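Local coordinates for protein carboxylesterase SOBER1 (Arabidopsis thaliana, PDB 6AVX) that hydrolyses carboxylic esters, preferring short acyl chains, cleaves phosphatidylcholine as a phospholipase A2, and restrains the hypersensitive response triggered by the bacterial effector AvrBsT, at residues 26-31 with 36-41; 127-132 with 205-210; 87-92 with 119-124. The protein carries 1 engineered substitution. One frame throughout, in Å; residues are numbered along the deposited sequence. Where two conformers were deposited one is given.

Interaction 1 of 3, residues 26-31 with 36-41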
ATOM      1  N   THR A  26       2.817  16.057   6.972  1.00  9.74           N
ATOM      2  CA  THR A  26       3.362  16.951   7.988  1.00 13.51           C
ATOM      3  C   THR A  26       4.013  16.201   9.132  1.00 12.29           C
ATOM      4  O   THR A  26       4.691  16.829   9.945  1.00 13.39           O
ATOM      5  CB  THR A  26       2.301  17.920   8.540  1.00 14.64           C
ATOM      6  OG1 THR A  26       1.360  17.226   9.372  1.00 17.22           O
ATOM      7  CG2 THR A  26       1.579  18.611   7.419  1.00 21.35           C
ATOM      8  N   GLN A  27       3.822  14.884   9.235  1.00 10.81           N
ATOM      9  CA  GLN A  27       4.554  14.088  10.212  1.00 11.75           C
ATOM     10  C   GLN A  27       5.930  13.675   9.710  1.00 10.10           C
ATOM     11  O   GLN A  27       6.727  13.139  10.487  1.00 11.46           O
ATOM     12  CB  GLN A  27       3.736  12.846  10.577  1.00 11.17           C
ATOM     13  CG  GLN A  27       2.449  13.180  11.302  1.00 16.83           C
ATOM     14  CD  GLN A  27       2.713  13.932  12.583  1.00 20.97           C
ATOM     15  OE1 GLN A  27       3.610  13.572  13.345  1.00 22.30           O
ATOM     16  NE2 GLN A  27       1.954  14.992  12.815  1.00 34.17           N
ATOM     17  N   PHE A  28       6.224  13.912   8.437  1.00  8.58           N
ATOM     18  CA  PHE A  28       7.523  13.608   7.847  1.00  8.88           C
ATOM     19  C   PHE A  28       8.284  14.928   7.842  1.00  9.04           C
ATOM     20  O   PHE A  28       8.285  15.682   6.865  1.00 11.19           O
ATOM     21  CB  PHE A  28       7.351  13.044   6.436  1.00  8.91           C
ATOM     22  CG  PHE A  28       6.734  11.668   6.400  1.00  9.05           C
ATOM     23  CD1 PHE A  28       5.415  11.459   6.778  1.00  9.13           C
ATOM     24  CD2 PHE A  28       7.474  10.578   5.973  1.00 10.53           C
ATOM     25  CE1 PHE A  28       4.848  10.185   6.749  1.00 10.00           C
ATOM     26  CE2 PHE A  28       6.913   9.305   5.941  1.00 11.89           C
ATOM     27  CZ  PHE A  28       5.603   9.114   6.331  1.00 11.15           C
ATOM     28  N   LYS A  29       8.908  15.222   8.982  1.00  8.63           N
ATOM     29  CA  LYS A  29       9.476  16.535   9.273  1.00  8.95           C
ATOM     30  C   LYS A  29      10.968  16.634   8.993  1.00 10.35           C
ATOM     31  O   LYS A  29      11.554  17.700   9.216  1.00 12.67           O
ATOM     32  CB  LYS A  29       9.206  16.901  10.737  1.00  9.93           C
ATOM     33  CG  LYS A  29       7.746  17.032  11.054  1.00 10.46           C
ATOM     34  CD  LYS A  29       7.553  17.495  12.481  1.00 12.17           C
ATOM     35  CE  LYS A  29       6.090  17.566  12.877  1.00 18.33           C
ATOM     36  NZ  LYS A  29       5.355  18.622  12.146  1.00 21.00           N
ATOM     37  N   SER A  30      11.597  15.579   8.501  1.00  8.89           N
ATOM     38  CA  SER A  30      13.040  15.594   8.314  1.00  9.62           C
ATOM     39  C   SER A  30      13.457  16.516   7.175  1.00 10.13           C
ATOM     40  O   SER A  30      12.714  16.756   6.223  1.00 10.01           O
ATOM     41  CB  SER A  30      13.555  14.191   8.016  1.00 10.99           C
ATOM     42  OG  SER A  30      13.046  13.716   6.785  1.00 12.00           O
ATOM     43  N   SER A  31      14.693  17.008   7.262  1.00  8.87           N
ATOM     44  CA  SER A  31      15.280  17.719   6.130  1.00  9.84           C
ATOM     45  C   SER A  31      15.294  16.852   4.881  1.00  9.95           C
ATOM     46  O   SER A  31      15.029  17.331   3.774  1.00 10.16           O
ATOM     47  CB  SER A  31      16.696  18.173   6.468  1.00 10.60           C
ATOM     48  OG  SER A  31      16.695  19.082   7.545  1.00 12.46           O
ATOM     49  N   ALA A  36      10.188  16.354  -0.824  1.00  8.55           N
ATOM     50  CA  ALA A  36       9.436  15.297  -1.482  1.00  7.93           C
ATOM     51  C   ALA A  36       8.168  15.852  -2.100  1.00  9.04           C
ATOM     52  O   ALA A  36       7.510  16.741  -1.541  1.00  9.95           O
ATOM     53  CB  ALA A  36       9.085  14.199  -0.483  1.00  9.80           C
ATOM     54  N   SER A  37       7.824  15.314  -3.259  1.00  8.15           N
ATOM     55  CA  SER A  37       6.563  15.606  -3.924  0.51  8.44           C
ATOM     56  C   SER A  37       5.565  14.528  -3.532  1.00  8.38           C
ATOM     57  O   SER A  37       5.757  13.357  -3.864  1.00 10.50           O
ATOM     58  CB  SER A  37       6.752  15.594  -5.439  0.51  9.49           C
ATOM     59  OG  SER A  37       5.512  15.779  -6.106  0.51 12.27           O
ATOM     60  N   TRP A  38       4.519  14.912  -2.826  1.00  8.03           N
ATOM     61  CA  TRP A  38       3.505  13.979  -2.363  1.00  7.23           C
ATOM     62  C   TRP A  38       2.291  14.041  -3.271  1.00  8.02           C
ATOM     63  O   TRP A  38       1.961  15.095  -3.827  1.00 10.19           O
ATOM     64  CB  TRP A  38       3.037  14.366  -0.964  1.00  9.32           C
ATOM     65  CG  TRP A  38       4.039  14.208   0.106  1.00  8.66           C
ATOM     66  CD1 TRP A  38       5.067  15.056   0.402  1.00 12.52           C
ATOM     67  CD2 TRP A  38       4.116  13.145   1.050  1.00  8.77           C
ATOM     68  NE1 TRP A  38       5.774  14.576   1.470  1.00 12.07           N
ATOM     69  CE2 TRP A  38       5.204  13.412   1.902  1.00  9.93           C
ATOM     70  CE3 TRP A  38       3.354  12.006   1.278  1.00  9.06           C
ATOM     71  CZ2 TRP A  38       5.560  12.569   2.943  1.00 10.95           C
ATOM     72  CZ3 TRP A  38       3.706  11.177   2.318  1.00 11.24           C
ATOM     73  CH2 TRP A  38       4.803  11.467   3.142  1.00 11.35           C
ATOM     74  N   LEU A  39       1.594  12.911  -3.392  1.00  6.39           N
ATOM     75  CA  LEU A  39       0.314  12.886  -4.079  1.00  6.94           C
ATOM     76  C   LEU A  39      -0.647  11.991  -3.321  1.00  6.69           C
ATOM     77  O   LEU A  39      -0.314  10.854  -2.986  1.00  6.74           O
ATOM     78  CB  LEU A  39       0.487  12.399  -5.513  1.00  7.64           C
ATOM     79  CG  LEU A  39      -0.761  12.522  -6.367  1.00  9.49           C
ATOM     80  CD1 LEU A  39      -1.133  13.981  -6.602  1.00 13.13           C
ATOM     81  CD2 LEU A  39      -0.547  11.820  -7.690  1.00 12.86           C
ATOM     82  N   PHE A  40      -1.823  12.530  -3.032  1.00  5.85           N
ATOM     83  CA  PHE A  40      -2.868  11.843  -2.285  1.00  6.58           C
ATOM     84  C   PHE A  40      -4.106  11.790  -3.174  1.00  7.12           C
ATOM     85  O   PHE A  40      -4.993  12.647  -3.057  1.00  7.56           O
ATOM     86  CB  PHE A  40      -3.193  12.596  -0.997  1.00  7.39           C
ATOM     87  CG  PHE A  40      -2.109  12.528   0.056  1.00  6.97           C
ATOM     88  CD1 PHE A  40      -2.234  11.677   1.122  1.00  7.53           C
ATOM     89  CD2 PHE A  40      -0.972  13.332  -0.022  1.00  6.77           C
ATOM     90  CE1 PHE A  40      -1.253  11.609   2.093  1.00  8.11           C
ATOM     91  CE2 PHE A  40       0.000  13.269   0.968  1.00  7.56           C
ATOM     92  CZ  PHE A  40      -0.148  12.410   2.008  1.00  8.16           C
ATOM     93  N   PRO A  41      -4.201  10.806  -4.068  1.00  6.25           N
ATOM     94  CA  PRO A  41      -5.375  10.692  -4.947  1.00  6.19           C
ATOM     95  C   PRO A  41      -6.592  10.234  -4.164  1.00  6.38           C
ATOM     96  O   PRO A  41      -6.494   9.777  -3.019  1.00  6.94           O
ATOM     97  CB  PRO A  41      -4.948   9.641  -5.975  1.00  7.77           C
ATOM     98  CG  PRO A  41      -3.989   8.784  -5.221  1.00  6.96           C
ATOM     99  CD  PRO A  41      -3.217   9.755  -4.353  1.00  6.16           C
TER
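At strand 37-39, one edge of the α/β-hydrolase sheet, Trp38 drives the edge of its indole into the ring face of Phe28, which belongs to the loop leading up to that strand. The pair is T-shaped: the phenyl ring and the six-membered indole ring have centroids 5.0 Å apart and planes inclined at 72°. Trp38 CH2 stands over the middle of the phenyl ring, and its closest approach is 3.7 Å to Phe28 CD1. The neighbouring Trp38 CZ2 lies 3.8 Å from Phe28 CG and 4.0 Å from Phe28 CB, so the indole edge also meets the methylene. In both residues CG is anti to the carbonyl carbon (chi1 -69° for Phe28 and -68° for Trp38), which turns each ring toward the other segment, and the side chains meet at about a right angle. Within the same loop, Lys29 NZ hydrogen-bonds Thr26 O at 2.9 Å. Glu205 of helix 198-212 also touches Phe28, while Ile8 of the adjoining strand touches Trp38. The arrangement is a T-shaped (edge-to-face) aromatic pair joining an edge strand to the loop before it, on the helix 198-212 side of the α/β-hydrolase sheet.

Interaction 2 of 3, residues 127-132 with 205-210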
ATOM      1  N   GLY A 127      10.179   1.929  -2.995  1.00  6.68           N
ATOM      2  CA  GLY A 127       9.631   1.060  -1.985  1.00  7.28           C
ATOM      3  C   GLY A 127       8.122   1.089  -1.959  1.00  5.77           C
ATOM      4  O   GLY A 127       7.490   2.013  -2.482  1.00  6.85           O
ATOM      5  N   GLY A 128       7.559   0.088  -1.307  1.00  6.01           N
ATOM      6  CA  GLY A 128       6.148   0.044  -0.987  1.00  6.48           C
ATOM      7  C   GLY A 128       5.972  -0.066   0.512  1.00  6.05           C
ATOM      8  O   GLY A 128       6.507  -1.000   1.128  1.00  7.07           O
ATOM      9  N   ALA A 129       5.245   0.872   1.116  1.00  6.11           N
ATOM     10  CA  ALA A 129       4.963   0.850   2.552  1.00  5.86           C
ATOM     11  C   ALA A 129       3.495   0.511   2.734  1.00  5.79           C
ATOM     12  O   ALA A 129       2.616   1.296   2.358  1.00  7.16           O
ATOM     13  CB  ALA A 129       5.270   2.193   3.194  1.00  6.65           C
ATOM     14  N   VAL A 130       3.230  -0.667   3.267  1.00  5.22           N
ATOM     15  CA  VAL A 130       1.877  -1.148   3.518  1.00  6.17           C
ATOM     16  C   VAL A 130       1.578  -0.924   4.990  1.00  6.63           C
ATOM     17  O   VAL A 130       2.353  -1.358   5.852  1.00  6.37           O
ATOM     18  CB  VAL A 130       1.777  -2.642   3.171  1.00  5.95           C
ATOM     19  CG1 VAL A 130       0.414  -3.197   3.561  1.00  6.70           C
ATOM     20  CG2 VAL A 130       2.097  -2.884   1.691  1.00  6.45           C
ATOM     21  N   LEU A 131       0.467  -0.255   5.295  1.00  5.47           N
ATOM     22  CA  LEU A 131       0.039  -0.065   6.681  1.00  5.46           C
ATOM     23  C   LEU A 131      -1.262  -0.825   6.862  1.00  5.31           C
ATOM     24  O   LEU A 131      -2.283  -0.489   6.250  1.00  6.29           O
ATOM     25  CB  LEU A 131      -0.146   1.410   7.027  1.00  6.28           C
ATOM     26  CG  LEU A 131       1.109   2.291   7.055  1.00  5.50           C
ATOM     27  CD1 LEU A 131       1.575   2.689   5.656  1.00  6.85           C
ATOM     28  CD2 LEU A 131       0.841   3.534   7.878  1.00  6.81           C
ATOM     29  N   SER A 132      -1.227  -1.867   7.667  1.00  5.46           N
ATOM     30  CA  SER A 132      -2.442  -2.578   8.053  1.00  5.25           C
ATOM     31  C   SER A 132      -3.228  -3.081   6.850  1.00  5.98           C
ATOM     32  O   SER A 132      -4.456  -3.039   6.821  1.00  6.05           O
ATOM     33  CB  SER A 132      -3.313  -1.703   8.945  1.00  6.60           C
ATOM     34  OG  SER A 132      -2.538  -1.170  10.017  1.00  8.35           O
ATOM     35  N   GLU A 205       9.288   6.967   7.636  1.00  8.18           N
ATOM     36  CA  GLU A 205      10.180   8.039   7.195  1.00  7.92           C
ATOM     37  C   GLU A 205      11.633   7.599   7.264  1.00  7.70           C
ATOM     38  O   GLU A 205      12.404   7.832   6.330  1.00  7.68           O
ATOM     39  CB  GLU A 205       9.972   9.287   8.048  1.00  7.79           C
ATOM     40  CG  GLU A 205      10.935  10.431   7.692  1.00  9.74           C
ATOM     41  CD  GLU A 205      10.681  11.684   8.487  1.00  8.93           C
ATOM     42  OE1 GLU A 205      10.372  11.545   9.687  1.00 11.94           O
ATOM     43  OE2 GLU A 205      10.750  12.777   7.908  1.00  9.57           O
ATOM     44  N   SER A 206      12.022   6.964   8.363  1.00  7.97           N
ATOM     45  CA  SER A 206      13.401   6.500   8.500  1.00  9.15           C
ATOM     46  C   SER A 206      13.746   5.470   7.432  1.00  8.40           C
ATOM     47  O   SER A 206      14.872   5.452   6.920  1.00  8.75           O
ATOM     48  CB  SER A 206      13.617   5.916   9.891  1.00 11.98           C
ATOM     49  OG  SER A 206      13.498   6.919  10.881  1.00 16.71           O
ATOM     50  N   TRP A 207      12.803   4.576   7.115  1.00  8.26           N
ATOM     51  CA  TRP A 207      13.007   3.578   6.066  1.00  7.66           C
ATOM     52  C   TRP A 207      13.160   4.233   4.697  1.00  7.06           C
ATOM     53  O   TRP A 207      14.049   3.860   3.930  1.00  8.71           O
ATOM     54  CB  TRP A 207      11.838   2.599   6.119  1.00  8.72           C
ATOM     55  CG  TRP A 207      11.654   1.651   4.970  1.00 10.98           C
ATOM     56  CD1 TRP A 207      12.261   0.445   4.774  1.00 15.76           C
ATOM     57  CD2 TRP A 207      10.722   1.813   3.893  1.00 11.75           C
ATOM     58  NE1 TRP A 207      11.760  -0.146   3.626  1.00 11.51           N
ATOM     59  CE2 TRP A 207      10.819   0.676   3.072  1.00 13.65           C
ATOM     60  CE3 TRP A 207       9.812   2.807   3.557  1.00 13.19           C
ATOM     61  CZ2 TRP A 207      10.035   0.515   1.924  1.00 10.92           C
ATOM     62  CZ3 TRP A 207       9.040   2.647   2.419  1.00 12.87           C
ATOM     63  CH2 TRP A 207       9.155   1.510   1.625  1.00 13.07           C
ATOM     64  N   ILE A 208      12.335   5.230   4.380  1.00  7.23           N
ATOM     65  CA  ILE A 208      12.519   5.961   3.128  1.00  8.27           C
ATOM     66  C   ILE A 208      13.898   6.603   3.085  1.00  8.42           C
ATOM     67  O   ILE A 208      14.603   6.529   2.071  1.00  9.04           O
ATOM     68  CB  ILE A 208      11.400   6.999   2.928  1.00  7.68           C
ATOM     69  CG1 ILE A 208      10.062   6.288   2.739  1.00  8.54           C
ATOM     70  CG2 ILE A 208      11.698   7.858   1.716  1.00 10.35           C
ATOM     71  CD1 ILE A 208       8.857   7.227   2.664  1.00 11.98           C
ATOM     72  N   LYS A 209      14.298   7.254   4.180  1.00  8.67           N
ATOM     73  CA  LYS A 209      15.617   7.882   4.236  1.00  9.23           C
ATOM     74  C   LYS A 209      16.723   6.873   3.988  1.00  9.37           C
ATOM     75  O   LYS A 209      17.686   7.161   3.270  1.00  9.95           O
ATOM     76  CB  LYS A 209      15.819   8.556   5.586  1.00 11.10           C
ATOM     77  CG  LYS A 209      14.989   9.826   5.723  1.00 12.42           C
ATOM     78  CD  LYS A 209      15.009  10.392   7.122  1.00 17.24           C
ATOM     79  CE  LYS A 209      16.415  10.617   7.612  1.00 18.01           C
ATOM     80  NZ  LYS A 209      16.406  11.377   8.900  1.00 31.12           N
ATOM     81  N   ARG A 210      16.625   5.701   4.598  1.00  8.64           N
ATOM     82  CA  ARG A 210      17.641   4.670   4.407  1.00 10.07           C
ATOM     83  C   ARG A 210      17.664   4.190   2.969  1.00 11.38           C
ATOM     84  O   ARG A 210      18.736   3.973   2.388  1.00 12.33           O
ATOM     85  CB  ARG A 210      17.365   3.500   5.341  1.00 13.00           C
ATOM     86  CG  ARG A 210      18.400   2.389   5.315  1.00 23.11           C
ATOM     87  CD  ARG A 210      18.041   1.287   6.313  1.00 36.94           C
ATOM     88  NE  ARG A 210      17.348   1.850   7.471  1.00 42.24           N
ATOM     89  CZ  ARG A 210      16.073   1.633   7.791  1.00 37.24           C
ATOM     90  NH1 ARG A 210      15.311   0.819   7.073  1.00 43.83           N
ATOM     91  NH2 ARG A 210      15.558   2.229   8.856  1.00 27.77           N
TER
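Trp207 of helix 198-212 lays the outer edge of its six-membered ring against the start of strand 127-131 and is the one residue of 205-210 whose side chain touches the strand segment. Its CG is anti to the backbone N (chi1 167°), and chi2 of 84° sets the indole crosswise to the CA-CB-CG bend, so that CZ2, CH2 and CZ3 lead toward the sheet. CH2 goes deepest. It comes within 3.6 Å of Gly128 N, which lies near the ring plane at the edge, a van der Waals approach and not a hydrogen bond. The same CH2 is 3.7 Å from Gly127 CA. With no side chain here, Gly127 lets the indole settle directly on the main chain, and its backbone is nearly fully extended, a conformation that glycine adopts readily. Farther along the strand the Ala129 methyl points to the helix, and Ala129 CB meets Trp207 CZ3 at 3.9 Å. The segment axes pass 10.3 Å apart and run nearly antiparallel, at 171°. Around this buried seam Trp207 also rests on Leu155 of strand 154-159, Ala129 touches Ile204, about one turn before Trp207, and Ile208 leans on Phe103 of strand 102-107, so helix 198-212 covers three adjacent strands of the central sheet.

Interaction 3 of 3, residues 87-92 with 119-124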
ATOM      1  N   ALA A  87      -0.868   4.313 -14.009  1.00  7.92           N
ATOM      2  CA  ALA A  87      -0.898   5.514 -14.843  1.00  8.35           C
ATOM      3  C   ALA A  87      -0.233   6.682 -14.127  1.00  7.89           C
ATOM      4  O   ALA A  87       0.518   7.456 -14.738  1.00  8.65           O
ATOM      5  CB  ALA A  87      -2.344   5.848 -15.223  1.00 10.72           C
ATOM      6  N   ILE A  88      -0.481   6.817 -12.822  1.00  7.15           N
ATOM      7  CA  ILE A  88       0.130   7.893 -12.046  1.00  7.52           C
ATOM      8  C   ILE A  88       1.641   7.719 -12.010  1.00  7.77           C
ATOM      9  O   ILE A  88       2.406   8.671 -12.222  1.00  8.60           O
ATOM     10  CB  ILE A  88      -0.460   7.924 -10.626  1.00  7.86           C
ATOM     11  CG1 ILE A  88      -1.941   8.321 -10.661  1.00 10.56           C
ATOM     12  CG2 ILE A  88       0.347   8.869  -9.719  1.00  9.71           C
ATOM     13  CD1 ILE A  88      -2.667   8.133  -9.336  1.00 12.07           C
ATOM     14  N   ILE A  89       2.099   6.504 -11.711  1.00  6.71           N
ATOM     15  CA  ILE A  89       3.534   6.248 -11.629  0.62  8.08           C
ATOM     16  C   ILE A  89       4.181   6.464 -12.990  1.00  7.37           C
ATOM     17  O   ILE A  89       5.255   7.076 -13.094  1.00  8.89           O
ATOM     18  CB  ILE A  89       3.810   4.830 -11.097  0.62  7.43           C
ATOM     19  CG1 ILE A  89       3.196   4.619  -9.703  0.62  7.21           C
ATOM     20  CG2 ILE A  89       5.314   4.569 -11.054  0.62  7.24           C
ATOM     21  CD1 ILE A  89       3.024   3.163  -9.341  0.62  9.02           C
ATOM     22  N   ASP A  90       3.556   5.932 -14.045  1.00  8.37           N
ATOM     23  CA  ASP A  90       4.069   6.104 -15.405  1.00  8.32           C
ATOM     24  C   ASP A  90       4.297   7.575 -15.716  1.00  9.56           C
ATOM     25  O   ASP A  90       5.323   7.952 -16.300  1.00 10.17           O
ATOM     26  CB  ASP A  90       3.070   5.564 -16.431  1.00  9.16           C
ATOM     27  CG  ASP A  90       3.027   4.047 -16.520  1.00  9.18           C
ATOM     28  OD1 ASP A  90       3.863   3.340 -15.935  1.00  9.83           O
ATOM     29  OD2 ASP A  90       2.122   3.581 -17.248  1.00 10.43           O
ATOM     30  N   GLN A  91       3.329   8.415 -15.378  1.00  9.42           N
ATOM     31  CA  GLN A  91       3.440   9.832 -15.719  1.00  9.72           C
ATOM     32  C   GLN A  91       4.559  10.505 -14.929  1.00 10.24           C
ATOM     33  O   GLN A  91       5.315  11.320 -15.481  1.00 12.26           O
ATOM     34  CB  GLN A  91       2.108  10.525 -15.472  1.00 11.85           C
ATOM     35  CG  GLN A  91       2.118  12.025 -15.763  1.00 16.12           C
ATOM     36  CD  GLN A  91       2.338  12.341 -17.228  1.00 42.79           C
ATOM     37  OE1 GLN A  91       2.172  11.481 -18.096  1.00 32.41           O
ATOM     38  NE2 GLN A  91       2.712  13.585 -17.511  1.00 37.97           N
ATOM     39  N   GLU A  92       4.691  10.183 -13.642  1.00  9.13           N
ATOM     40  CA  GLU A  92       5.761  10.763 -12.845  1.00 10.52           C
ATOM     41  C   GLU A  92       7.126  10.376 -13.405  1.00 10.69           C
ATOM     42  O   GLU A  92       8.024  11.223 -13.510  1.00 11.93           O
ATOM     43  CB  GLU A  92       5.601  10.326 -11.392  1.00 10.27           C
ATOM     44  CG  GLU A  92       6.618  10.894 -10.425  1.00 15.74           C
ATOM     45  CD  GLU A  92       6.520  12.405 -10.207  1.00 12.57           C
ATOM     46  OE1 GLU A  92       5.466  13.014 -10.486  1.00 14.25           O
ATOM     47  OE2 GLU A  92       7.532  12.975  -9.747  1.00 20.37           O
ATOM     48  N   LEU A 119       4.041  -4.696  -6.919  1.00  5.30           N
ATOM     49  CA  LEU A 119       4.471  -6.014  -7.387  1.00  6.03           C
ATOM     50  C   LEU A 119       4.198  -6.224  -8.868  1.00  5.58           C
ATOM     51  O   LEU A 119       4.820  -7.106  -9.479  1.00  6.30           O
ATOM     52  CB  LEU A 119       3.778  -7.122  -6.584  1.00  8.05           C
ATOM     53  CG  LEU A 119       4.076  -7.185  -5.085  1.00 11.46           C
ATOM     54  CD1 LEU A 119       3.191  -8.218  -4.387  1.00 14.41           C
ATOM     55  CD2 LEU A 119       5.532  -7.496  -4.858  1.00 21.45           C
ATOM     56  N   LEU A 120       3.283  -5.469  -9.444  1.00  5.40           N
ATOM     57  CA  LEU A 120       2.975  -5.585 -10.861  1.00  5.73           C
ATOM     58  C   LEU A 120       3.637  -4.505 -11.705  1.00  6.19           C
ATOM     59  O   LEU A 120       3.469  -4.508 -12.925  1.00  6.12           O
ATOM     60  CB  LEU A 120       1.458  -5.577 -11.076  1.00  5.82           C
ATOM     61  CG  LEU A 120       0.784  -6.873 -10.619  1.00  6.35           C
ATOM     62  CD1 LEU A 120      -0.710  -6.679 -10.442  1.00  7.72           C
ATOM     63  CD2 LEU A 120       1.058  -8.023 -11.621  1.00  7.61           C
ATOM     64  N   TYR A 121       4.369  -3.574 -11.101  1.00  5.99           N
ATOM     65  CA  TYR A 121       4.957  -2.496 -11.888  1.00  5.21           C
ATOM     66  C   TYR A 121       6.193  -3.010 -12.640  1.00  6.43           C
ATOM     67  O   TYR A 121       6.966  -3.799 -12.092  1.00  7.14           O
ATOM     68  CB  TYR A 121       5.351  -1.305 -10.983  1.00  6.39           C
ATOM     69  CG  TYR A 121       5.490  -0.058 -11.815  1.00  4.94           C
ATOM     70  CD1 TYR A 121       6.729   0.535 -12.051  1.00  5.91           C
ATOM     71  CD2 TYR A 121       4.387   0.499 -12.430  1.00  6.51           C
ATOM     72  CE1 TYR A 121       6.850   1.629 -12.867  1.00  6.23           C
ATOM     73  CE2 TYR A 121       4.502   1.606 -13.260  1.00  7.11           C
ATOM     74  CZ  TYR A 121       5.749   2.165 -13.468  1.00  6.75           C
ATOM     75  OH  TYR A 121       5.881   3.262 -14.305  1.00  8.29           O
ATOM     76  N   PRO A 122       6.410  -2.586 -13.897  1.00  5.64           N
ATOM     77  CA  PRO A 122       7.523  -3.167 -14.673  1.00  5.90           C
ATOM     78  C   PRO A 122       8.903  -2.781 -14.206  1.00  6.21           C
ATOM     79  O   PRO A 122       9.874  -3.409 -14.649  1.00  7.87           O
ATOM     80  CB  PRO A 122       7.268  -2.664 -16.098  1.00  7.64           C
ATOM     81  CG  PRO A 122       5.810  -2.372 -16.152  1.00  9.74           C
ATOM     82  CD  PRO A 122       5.456  -1.880 -14.768  1.00  7.97           C
ATOM     83  N   LYS A 123       9.039  -1.763 -13.357  1.00  6.41           N
ATOM     84  CA  LYS A 123      10.326  -1.251 -12.912  1.00  5.87           C
ATOM     85  C   LYS A 123      10.457  -1.328 -11.395  1.00  7.14           C
ATOM     86  O   LYS A 123       9.459  -1.318 -10.669  1.00  6.83           O
ATOM     87  CB  LYS A 123      10.494   0.196 -13.363  1.00  9.10           C
ATOM     88  CG  LYS A 123      10.462   0.290 -14.893  1.00 11.18           C
ATOM     89  CD  LYS A 123      10.551   1.697 -15.395  1.00 13.14           C
ATOM     90  CE  LYS A 123      10.458   1.727 -16.920  1.00 16.59           C
ATOM     91  NZ  LYS A 123      10.363   3.109 -17.421  1.00 18.32           N
ATOM     92  N   THR A 124      11.694  -1.427 -10.928  1.00  6.51           N
ATOM     93  CA  THR A 124      11.986  -1.332  -9.501  1.00  7.22           C
ATOM     94  C   THR A 124      11.691   0.077  -9.023  1.00  6.94           C
ATOM     95  O   THR A 124      12.136   1.057  -9.626  1.00  7.71           O
ATOM     96  CB  THR A 124      13.458  -1.642  -9.220  1.00  6.77           C
ATOM     97  OG1 THR A 124      13.820  -2.878  -9.859  1.00  7.51           O
ATOM     98  CG2 THR A 124      13.716  -1.728  -7.720  1.00  8.59           C
TER
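Tyr121, at the C-terminal side of helix 109-120, gives up the most surface here, presenting a ring face to Ile89 and its hydroxyl to Asp90, both of helix 75-94. Its CG is anti to the backbone N (chi1 -160°), which carries the hydroxyl end across to the helix. Ile89 contributes the CG2 branch: this methyl sits over one face of the phenol, 3.9 Å from the ring centroid and 28° off the normal, a CH-pi contact. Its closest ring atom is Tyr121 CZ, 3.4 Å from Ile89 CG2 in the conformer given; because the isoleucine has a second conformer, that closeness is uncertain. The other face is covered by the tyrosine's own neighbour, Pro122, whose CD stands 3.4 Å above the plane of the Tyr121 ring, toward the rim. Methyl and proline thus flank the ring on opposite faces.

Asp90 takes the polar end. Tyr121 OH donates to Asp90 OD1 in a short bond of 2.6 Å, received on the anti lone pair, the one turned away from the second carboxylate oxygen. Carboxylate and ring planes stand 47° apart. Accepting this hydrogen bond, with the Lys123 ammonium in the wider surroundings (Lys123 NZ 6.7 Å from Asp90 OD1, not in contact), would probably favour the charged carboxylate. His86 meets the Tyr121 ring edge-to-face and Ile93 touches it as well, so helix 75-94 grips the phenol over more than one turn, while Leu120 continues the seam between the two helices against Leu79 and His86.

How the interactions relate
From the N terminus the three contacts follow in series, with neither nesting nor crossing. Interaction 1 closes a short loop before the edge strand, with four residues between its segments. Interaction 3 closes the excursion from helix 75-94 through strand 102-107 and helix 109-120, which includes Ser108, the nucleophile by similarity. Interaction 2 closes the longest loop, bringing the last helix back to strand 127-131 after 72 residues that hold the other presumed charge-relay residues, Asp162 and His194. Interactions 1 and 2 meet where Ser30 OG lies 2.7 Å from Glu205 OE2, probably hydrogen-bonded. On the opposite face of the sheet, Leu39 CD2 packs 3.7 Å from Ile88 CG2, linking 36-41 to interaction 3.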